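Local coordinates for MccF (PDB 4IIY), which confers self-immunity to the antibiotic microcin C7, probably acting as a serine hydrolase of the S66 peptidase family, at residues K76-G84 with E96-N107. The protein carries 1 engineered substitution. Residues are numbered along the deposited sequence; the frame is centred on the assembly and turned at random.
Sequences KLVSGKLTG and ERAQEFNELVYN
In the LD-carboxypeptidase N-terminal region of this S66-family protein, the type I turn from Gly80 to Thr83, which follows edge strand 76-79 of the parallel part of the sheet, is gripped by Glu100 of helix 94-105. With chi1 at -177° and an extended chain, the Glu100 side chain reaches out from the helix to the backbone of the turn. There Glu100 OE2 accepts a hydrogen bond from Leu82 N at 2.9 Å, the donor standing above the carboxylate plane, 55° out of it. A water molecule gives a second hydrogen bond to OE2 and one to Thr83 OG1, while OE1 is taken by the amide of Ser50, so the buried carboxylate links the turn to the residue just after strand 45-49. Gly80 C lies 3.2 Å from Glu100 OE2, which packs this oxygen directly against the backbone of the turn.

The turn is closed from within: Thr83 sends both N and OG1 to Gly80 O, approaching from the same face of that carbonyl, and Ser79 OG donates to Thr83 OG1 at 2.6 Å. Leu82 points at the helix and lays CD1 across the Arg97 chain, 3.5 Å from Arg97 CG; the guanidinium continues to Ser51, Asn121 and Glu280 of the second subunit. On the outer side Lys81 bends at chi3 (-80°) and brings NZ to Glu103 OE2 in a weak 3.3 Å salt bridge, with Gln99 OE1 a second weak acceptor. Another water joins Lys81 N to Glu100 O. Nearer the strand, Val78 CG1 meets Leu104 CD2 at 4.2 Å.

With two amides and a water around it, the Glu100 carboxylate is probably kept ionised despite its burial, and it ties turn to helix from the inside, whereas the Lys81 pair on the exposed side is long and weak.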
ATOM      1  N   LYS B  76      21.491 -15.959  25.206  1.00 10.93           N
ATOM      2  CA  LYS B  76      20.815 -15.266  26.287  1.00 11.16           C
ATOM      3  C   LYS B  76      19.849 -14.278  25.645  1.00 11.64           C
ATOM      4  O   LYS B  76      20.185 -13.639  24.652  1.00 12.38           O
ATOM      5  CB  LYS B  76      21.837 -14.540  27.163  1.00 12.55           C
ATOM      6  CG  LYS B  76      22.873 -15.488  27.758  1.00 20.37           C
ATOM      7  CD  LYS B  76      24.076 -14.761  28.323  1.00 28.96           C
ATOM      8  CE  LYS B  76      25.162 -15.751  28.731  1.00 33.36           C
ATOM      9  NZ  LYS B  76      25.571 -16.649  27.607  1.00 34.70           N
ATOM     10  N   LEU B  77      18.648 -14.171  26.198  1.00 12.08           N
ATOM     11  CA  LEU B  77      17.638 -13.287  25.623  1.00 12.94           C
ATOM     12  C   LEU B  77      17.276 -12.133  26.548  1.00 14.71           C
ATOM     13  O   LEU B  77      17.118 -12.310  27.761  1.00 18.18           O
ATOM     14  CB  LEU B  77      16.377 -14.076  25.282  1.00 15.84           C
ATOM     15  CG  LEU B  77      16.559 -15.293  24.383  1.00 16.77           C
ATOM     16  CD1 LEU B  77      15.215 -15.936  24.092  1.00 21.03           C
ATOM     17  CD2 LEU B  77      17.261 -14.920  23.091  1.00 17.88           C
ATOM     18  N   VAL B  78      17.156 -10.946  25.963  1.00 11.60           N
ATOM     19  CA  VAL B  78      16.640  -9.774  26.656  1.00 12.03           C
ATOM     20  C   VAL B  78      15.288  -9.413  26.045  1.00 10.43           C
ATOM     21  O   VAL B  78      15.171  -9.168  24.839  1.00 11.37           O
ATOM     22  CB  VAL B  78      17.599  -8.571  26.550  1.00 12.95           C
ATOM     23  CG1 VAL B  78      16.950  -7.302  27.100  1.00 14.34           C
ATOM     24  CG2 VAL B  78      18.909  -8.863  27.276  1.00 17.91           C
ATOM     25  N   SER B  79      14.263  -9.394  26.883  1.00  9.02           N
ATOM     26  CA  SER B  79      12.914  -9.082  26.440  0.55 10.65           C
ATOM     27  C   SER B  79      12.687  -7.576  26.371  1.00 10.23           C
ATOM     28  O   SER B  79      12.894  -6.867  27.350  1.00 12.01           O
ATOM     29  CB  SER B  79      11.917  -9.711  27.412  0.55 13.14           C
ATOM     30  OG  SER B  79      10.583  -9.467  27.018  0.55 16.66           O
ATOM     31  N   GLY B  80      12.247  -7.086  25.217  1.00  9.37           N
ATOM     32  CA  GLY B  80      11.911  -5.679  25.088  1.00 10.19           C
ATOM     33  C   GLY B  80      10.797  -5.289  26.045  1.00  8.25           C
ATOM     34  O   GLY B  80       9.995  -6.125  26.457  1.00  8.96           O
ATOM     35  N   LYS B  81      10.733  -4.009  26.393  1.00  9.16           N
ATOM     36  CA  LYS B  81       9.807  -3.548  27.430  1.00 10.36           C
ATOM     37  C   LYS B  81       8.313  -3.676  27.082  1.00 10.41           C
ATOM     38  O   LYS B  81       7.468  -3.557  27.970  1.00 12.38           O
ATOM     39  CB  LYS B  81      10.131  -2.110  27.839  1.00 16.37           C
ATOM     40  CG  LYS B  81       9.816  -1.094  26.753  1.00 16.79           C
ATOM     41  CD  LYS B  81      10.438   0.264  27.036  1.00 27.22           C
ATOM     42  CE  LYS B  81       9.628   1.068  28.030  1.00 34.45           C
ATOM     43  NZ  LYS B  81       9.838   2.531  27.813  1.00 34.25           N
ATOM     44  N   LEU B  82       7.967  -3.927  25.817  1.00  9.17           N
ATOM     45  CA  LEU B  82       6.553  -4.108  25.450  1.00  9.22           C
ATOM     46  C   LEU B  82       6.129  -5.579  25.404  1.00  8.75           C
ATOM     47  O   LEU B  82       4.987  -5.900  25.063  1.00  9.32           O
ATOM     48  CB  LEU B  82       6.230  -3.416  24.120  1.00  9.18           C
ATOM     49  CG  LEU B  82       6.419  -1.900  24.137  1.00 10.03           C
ATOM     50  CD1 LEU B  82       6.099  -1.303  22.771  1.00  9.41           C
ATOM     51  CD2 LEU B  82       5.568  -1.238  25.212  1.00 13.73           C
ATOM     52  N   THR B  83       7.045  -6.474  25.747  1.00  8.75           N
ATOM     53  CA  THR B  83       6.700  -7.888  25.804  1.00  9.44           C
ATOM     54  C   THR B  83       5.552  -8.103  26.784  1.00  9.19           C
ATOM     55  O   THR B  83       5.570  -7.593  27.907  1.00 10.77           O
ATOM     56  CB  THR B  83       7.915  -8.725  26.202  1.00  9.82           C
ATOM     57  OG1 THR B  83       8.949  -8.519  25.231  1.00 10.15           O
ATOM     58  CG2 THR B  83       7.576 -10.207  26.265  1.00 10.57           C
ATOM     59  N   GLY B  84       4.534  -8.837  26.353  1.00  8.22           N
ATOM     60  CA  GLY B  84       3.403  -9.124  27.219  1.00  9.95           C
ATOM     61  C   GLY B  84       2.346  -8.032  27.293  1.00  9.97           C
ATOM     62  O   GLY B  84       1.385  -8.149  28.058  1.00 11.66           O
ATOM     63  N   GLU B  96       5.995   4.650  22.456  1.00  8.73           N
ATOM     64  CA  GLU B  96       6.363   3.501  23.285  1.00  9.10           C
ATOM     65  C   GLU B  96       7.181   2.493  22.477  1.00  8.79           C
ATOM     66  O   GLU B  96       8.179   1.943  22.958  1.00  8.33           O
ATOM     67  CB  GLU B  96       5.121   2.814  23.861  1.00  9.93           C
ATOM     68  CG  GLU B  96       4.479   3.542  25.037  1.00 12.58           C
ATOM     69  CD  GLU B  96       3.233   2.832  25.558  1.00 16.66           C
ATOM     70  OE1 GLU B  96       2.408   2.344  24.756  1.00 12.92           O
ATOM     71  OE2 GLU B  96       3.073   2.742  26.794  1.00 26.94           O
ATOM     72  N   ARG B  97       6.755   2.240  21.242  1.00  8.09           N
ATOM     73  CA  ARG B  97       7.441   1.267  20.399  1.00  7.73           C
ATOM     74  C   ARG B  97       8.829   1.757  19.999  1.00  7.42           C
ATOM     75  O   ARG B  97       9.794   0.984  19.978  1.00  7.92           O
ATOM     76  CB  ARG B  97       6.578   0.900  19.192  1.00  7.80           C
ATOM     77  CG  ARG B  97       5.391   0.015  19.572  1.00  7.96           C
ATOM     78  CD  ARG B  97       4.499  -0.270  18.380  1.00  7.27           C
ATOM     79  NE  ARG B  97       3.645   0.869  18.058  1.00  7.64           N
ATOM     80  CZ  ARG B  97       3.366   1.287  16.826  1.00  7.02           C
ATOM     81  NH1 ARG B  97       3.891   0.684  15.762  1.00  7.96           N
ATOM     82  NH2 ARG B  97       2.558   2.324  16.662  1.00  8.24           N
ATOM     83  N   ALA B  98       8.953   3.046  19.699  1.00  7.90           N
ATOM     84  CA  ALA B  98      10.274   3.590  19.393  1.00  8.14           C
ATOM     85  C   ALA B  98      11.200   3.479  20.602  1.00  7.79           C
ATOM     86  O   ALA B  98      12.364   3.119  20.469  1.00  8.76           O
ATOM     87  CB  ALA B  98      10.168   5.030  18.922  1.00  9.56           C
ATOM     88  N   GLN B  99      10.660   3.773  21.781  1.00  9.00           N
ATOM     89  CA  GLN B  99      11.435   3.659  23.018  1.00  9.60           C
ATOM     90  C   GLN B  99      11.901   2.224  23.251  1.00  9.10           C
ATOM     91  O   GLN B  99      13.040   1.991  23.665  1.00  9.37           O
ATOM     92  CB  GLN B  99      10.586   4.097  24.216  1.00 12.06           C
ATOM     93  CG  GLN B  99      10.183   5.566  24.244  1.00 22.41           C
ATOM     94  CD  GLN B  99       9.006   5.845  25.182  1.00 27.64           C
ATOM     95  OE1 GLN B  99       8.664   5.029  26.044  1.00 30.02           O
ATOM     96  NE2 GLN B  99       8.381   7.005  25.010  1.00 26.02           N
ATOM     97  N   GLU B 100      11.015   1.259  23.021  1.00  8.11           N
ATOM     98  CA  GLU B 100      11.371  -0.141  23.234  1.00  8.90           C
ATOM     99  C   GLU B 100      12.605  -0.498  22.404  1.00  8.39           C
ATOM    100  O   GLU B 100      13.536  -1.144  22.884  1.00  9.14           O
ATOM    101  CB  GLU B 100      10.218  -1.067  22.846  1.00  8.34           C
ATOM    102  CG  GLU B 100      10.568  -2.534  23.132  1.00  9.66           C
ATOM    103  CD  GLU B 100       9.564  -3.553  22.625  1.00  8.56           C
ATOM    104  OE1 GLU B 100       9.051  -3.402  21.492  1.00  8.64           O
ATOM    105  OE2 GLU B 100       9.317  -4.530  23.366  1.00  9.60           O
ATOM    106  N   PHE B 101      12.595  -0.078  21.144  1.00  8.40           N
ATOM    107  CA  PHE B 101      13.701  -0.366  20.240  1.00  8.73           C
ATOM    108  C   PHE B 101      14.973   0.368  20.678  1.00  8.23           C
ATOM    109  O   PHE B 101      16.053  -0.221  20.756  1.00  8.26           O
ATOM    110  CB  PHE B 101      13.326   0.020  18.800  1.00  8.41           C
ATOM    111  CG  PHE B 101      14.364  -0.351  17.779  1.00  8.09           C
ATOM    112  CD1 PHE B 101      15.432   0.494  17.504  1.00  9.35           C
ATOM    113  CD2 PHE B 101      14.273  -1.553  17.084  1.00 10.17           C
ATOM    114  CE1 PHE B 101      16.397   0.142  16.557  1.00  9.31           C
ATOM    115  CE2 PHE B 101      15.227  -1.910  16.139  1.00 11.36           C
ATOM    116  CZ  PHE B 101      16.285  -1.059  15.874  1.00  9.55           C
ATOM    117  N   ASN B 102      14.839   1.660  20.967  1.00  8.19           N
ATOM    118  CA  ASN B 102      16.000   2.452  21.357  1.00  8.71           C
ATOM    119  C   ASN B 102      16.686   1.876  22.596  1.00  9.78           C
ATOM    120  O   ASN B 102      17.916   1.866  22.689  1.00 10.23           O
ATOM    121  CB  ASN B 102      15.619   3.918  21.594  1.00  9.60           C
ATOM    122  CG  ASN B 102      15.299   4.665  20.304  1.00  8.47           C
ATOM    123  OD1 ASN B 102      15.751   4.294  19.229  1.00 10.79           O
ATOM    124  ND2 ASN B 102      14.516   5.728  20.418  1.00 10.08           N
ATOM    125  N   GLU B 103      15.890   1.383  23.536  1.00  9.24           N
ATOM    126  CA  GLU B 103      16.440   0.831  24.773  1.00 11.53           C
ATOM    127  C   GLU B 103      17.323  -0.388  24.519  1.00 10.33           C
ATOM    128  O   GLU B 103      18.294  -0.622  25.237  1.00 12.55           O
ATOM    129  CB  GLU B 103      15.323   0.510  25.763  1.00 13.42           C
ATOM    130  CG  GLU B 103      14.734   1.754  26.400  1.00 15.60           C
ATOM    131  CD  GLU B 103      13.622   1.438  27.379  1.00 28.51           C
ATOM    132  OE1 GLU B 103      13.282   0.247  27.526  1.00 35.57           O
ATOM    133  OE2 GLU B 103      13.086   2.380  27.997  1.00 33.41           O
ATOM    134  N   LEU B 104      17.016  -1.154  23.481  1.00  9.47           N
ATOM    135  CA  LEU B 104      17.872  -2.270  23.113  1.00  9.34           C
ATOM    136  C   LEU B 104      19.176  -1.771  22.496  1.00 10.42           C
ATOM    137  O   LEU B 104      20.241  -2.332  22.760  1.00 11.46           O
ATOM    138  CB  LEU B 104      17.145  -3.238  22.175  1.00  9.82           C
ATOM    139  CG  LEU B 104      15.863  -3.861  22.735  1.00 11.08           C
ATOM    140  CD1 LEU B 104      15.211  -4.746  21.682  1.00 11.50           C
ATOM    141  CD2 LEU B 104      16.122  -4.650  24.011  1.00 10.98           C
ATOM    142  N   VAL B 105      19.096  -0.718  21.684  1.00 10.32           N
ATOM    143  CA  VAL B 105      20.301  -0.124  21.111  1.00 11.40           C
ATOM    144  C   VAL B 105      21.250   0.373  22.211  1.00 11.36           C
ATOM    145  O   VAL B 105      22.472   0.292  22.065  1.00 11.58           O
ATOM    146  CB  VAL B 105      19.954   1.030  20.136  1.00 11.26           C
ATOM    147  CG1 VAL B 105      21.223   1.723  19.644  1.00 14.16           C
ATOM    148  CG2 VAL B 105      19.115   0.503  18.964  1.00 12.80           C
ATOM    149  N   TYR B 106      20.679   0.865  23.310  1.00 10.66           N
ATOM    150  CA  TYR B 106      21.475   1.444  24.398  1.00 10.87           C
ATOM    151  C   TYR B 106      22.152   0.391  25.270  1.00 13.65           C
ATOM    152  O   TYR B 106      23.013   0.719  26.088  1.00 16.29           O
ATOM    153  CB  TYR B 106      20.597   2.308  25.307  1.00 12.16           C
ATOM    154  CG  TYR B 106      19.901   3.468  24.639  1.00 11.17           C
ATOM    155  CD1 TYR B 106      20.437   4.084  23.516  1.00 12.83           C
ATOM    156  CD2 TYR B 106      18.702   3.952  25.144  1.00 12.95           C
ATOM    157  CE1 TYR B 106      19.783   5.152  22.910  1.00 13.17           C
ATOM    158  CE2 TYR B 106      18.046   5.007  24.546  1.00 12.43           C
ATOM    159  CZ  TYR B 106      18.592   5.607  23.432  1.00 12.73           C
ATOM    160  OH  TYR B 106      17.952   6.664  22.831  1.00 14.52           O
ATOM    161  N   ASN B 107      21.752  -0.866  25.125  1.00 12.15           N
ATOM    162  CA  ASN B 107      22.255  -1.938  25.979  1.00 11.88           C
ATOM    163  C   ASN B 107      23.557  -2.522  25.421  1.00 12.63           C
ATOM    164  O   ASN B 107      23.549  -3.197  24.396  1.00 12.99           O
ATOM    165  CB  ASN B 107      21.184  -3.029  26.105  1.00 12.94           C
ATOM    166  CG  ASN B 107      21.529  -4.080  27.144  1.00 14.20           C
ATOM    167  OD1 ASN B 107      22.700  -4.359  27.399  1.00 15.82           O
ATOM    168  ND2 ASN B 107      20.504  -4.674  27.748  1.00 15.04           N
TER
HETATM  169  O   HOH W   1      13.017  -2.428  25.488  1.00 10.98           O
HETATM  170  O   HOH W   2       8.536  -7.079  22.643  1.00  9.51           O